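PDB 2VG9: bifunctional endo-1,4-beta-xylanase A from Neocallimastix patriciarum, which catalyses the endo-hydrolysis of beta-1,4-xylosidic linkages in xylan, acting as a glycoside hydrolase of family 11. Local coordinates for residues Gly14-Phe19 with Met32-Gly37. Numbering follows the deposited sequence.
Sequences GVNDGF and MTLGSG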
loop_
_atom_site.group_PDB
_atom_site.type_symbol
_atom_site.label_atom_id
_atom_site.label_comp_id
_atom_site.label_asym_id
_atom_site.label_seq_id
_atom_site.Cartn_x
_atom_site.Cartn_y
_atom_site.Cartn_z
ATOM N N GLY A 14 13.573 -1.472 7.254
ATOM C CA GLY A 14 14.119 -0.759 8.381
ATOM C C GLY A 14 13.264 0.412 8.705
ATOM O O GLY A 14 12.090 0.488 8.300
ATOM N N VAL A 15 13.867 1.345 9.435
ATOM C CA VAL A 15 13.214 2.585 9.842
ATOM C C VAL A 15 14.207 3.701 9.649
ATOM O O VAL A 15 15.428 3.475 9.679
ATOM C CB VAL A 15 12.769 2.545 11.353
ATOM C CG1 VAL A 15 11.667 1.542 11.578
ATOM C CG2 VAL A 15 13.985 2.210 12.299
ATOM N N ASN A 16 13.688 4.902 9.429
ATOM C CA ASN A 16 14.487 6.120 9.428
ATOM C C ASN A 16 13.598 7.341 9.680
ATOM O O ASN A 16 12.533 7.468 9.077
ATOM C CB ASN A 16 15.280 6.343 8.123
ATOM C CG ASN A 16 16.369 7.448 8.291
ATOM O OD1 ASN A 16 16.207 8.592 7.846
ATOM N ND2 ASN A 16 17.446 7.098 8.956
ATOM N N ASP A 17 14.034 8.227 10.576
ATOM C CA ASP A 17 13.283 9.456 10.877
ATOM C C ASP A 17 11.869 9.129 11.391
ATOM O O ASP A 17 10.931 9.943 11.216
ATOM C CB ASP A 17 13.176 10.345 9.628
ATOM C CG ASP A 17 14.437 11.185 9.346
ATOM O OD1 ASP A 17 15.415 11.217 10.123
ATOM O OD2 ASP A 17 14.437 11.885 8.329
ATOM N N GLY A 18 11.699 7.960 12.012
ATOM C CA GLY A 18 10.391 7.599 12.582
ATOM C C GLY A 18 9.391 6.976 11.614
ATOM O O GLY A 18 8.249 6.707 11.974
ATOM N N PHE A 19 9.835 6.719 10.386
ATOM C CA PHE A 19 8.997 6.091 9.363
ATOM C C PHE A 19 9.638 4.820 8.841
ATOM O O PHE A 19 10.850 4.781 8.639
ATOM C CB PHE A 19 8.731 7.075 8.212
ATOM C CG PHE A 19 7.874 8.234 8.604
ATOM C CD1 PHE A 19 6.477 8.095 8.674
ATOM C CD2 PHE A 19 8.450 9.470 8.899
ATOM C CE1 PHE A 19 5.688 9.188 9.037
ATOM C CE2 PHE A 19 7.660 10.560 9.278
ATOM C CZ PHE A 19 6.294 10.421 9.350
ATOM N N MET A 32 15.585 1.605 -3.613
ATOM C CA MET A 32 14.914 2.701 -2.955
ATOM C C MET A 32 15.993 3.604 -2.433
ATOM O O MET A 32 16.968 3.143 -1.852
ATOM C CB MET A 32 14.051 2.209 -1.780
ATOM C CG MET A 32 13.435 3.367 -0.950
ATOM S SD MET A 32 12.506 2.848 0.535
ATOM C CE MET A 32 12.556 1.122 0.238
ATOM N N THR A 33 15.790 4.898 -2.606
ATOM C CA THR A 33 16.682 5.927 -2.036
ATOM C C THR A 33 15.844 6.701 -1.054
ATOM O O THR A 33 14.850 7.300 -1.447
ATOM C CB THR A 33 17.278 6.837 -3.175
ATOM O OG1 THR A 33 18.045 6.007 -4.081
ATOM C CG2 THR A 33 18.188 7.918 -2.644
ATOM N N LEU A 34 16.226 6.687 0.220
ATOM C CA LEU A 34 15.521 7.469 1.260
ATOM C C LEU A 34 15.664 8.965 1.061
ATOM O O LEU A 34 16.680 9.412 0.556
ATOM C CB LEU A 34 16.071 7.145 2.663
ATOM C CG LEU A 34 16.127 5.703 3.117
ATOM C CD1 LEU A 34 16.632 5.627 4.569
ATOM C CD2 LEU A 34 14.764 5.008 2.949
ATOM N N GLY A 35 14.648 9.738 1.453
ATOM C CA GLY A 35 14.802 11.205 1.631
ATOM C C GLY A 35 14.459 11.467 3.092
ATOM O O GLY A 35 14.232 10.505 3.824
ATOM N N SER A 36 14.413 12.731 3.528
ATOM C CA SER A 36 13.992 13.091 4.893
ATOM C C SER A 36 12.600 12.589 5.201
ATOM O O SER A 36 11.753 12.497 4.293
ATOM C CB SER A 36 13.932 14.617 5.100
ATOM O OG SER A 36 15.041 15.244 4.480
ATOM N N GLY A 37 12.370 12.297 6.483
ATOM C CA GLY A 37 11.051 11.962 6.965
ATOM C C GLY A 37 10.610 10.642 6.366
ATOM O O GLY A 37 11.302 9.620 6.522
#
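One hydrogen bond ties the tight turn after strand 11-16 to the loop that follows strand 29-34. The backbone N of Gly37 donates to OD2 of Asp17 over 2.8 Å, and the N-H points almost straight at the oxygen (165°). OD2 accepts through its anti lone pair, the one turned away from OD1. The torsion of Asp17 sets this up: CG lies anti to the carbonyl carbon (chi1 -80°), which carries the carboxylate across to the facing loop, where OD2 also passes CA of Ser36 at 3.7 Å.

Two backbone hydrogen bonds pair Asn16 with Phe19 and close a type I' turn, with Asp17 and Gly18 at its corner, both at positive phi. Asp17 therefore sits at the corner of the turn, where its CB points toward the loop. Gly37, also at positive phi (67°), would direct a side chain away from the turn, and its main chain packs against the side chains of Asp17 and Phe19. CB of Asp17 rests 3.7 Å from O of Gly37. The Phe19 ring comes obliquely alongside, with Phe19 CD2 3.5 Å from Gly37 C.

Nonpolar packing is slighter. CD1 of Leu34 touches CB of Asn16 at 3.9 Å, the two side chains crossing obliquely. Arg57 of strand 52-60 contacts both side chains, and its NH2 hydrogen-bonds O of Phe19. On the loop side, O of Ser36 is hydrogen-bonded to OG1 of Thr39.

The contact lies at the protein surface, where a type I' beta-hairpin linking strands 11-16 and 19-26 meets the connection between strands 29-34 and 40-45, joining the edge hairpin of one sheet to the end of an inner strand, 29-34, of the facing sheet in the beta-jelly-roll of family 11 xylanases.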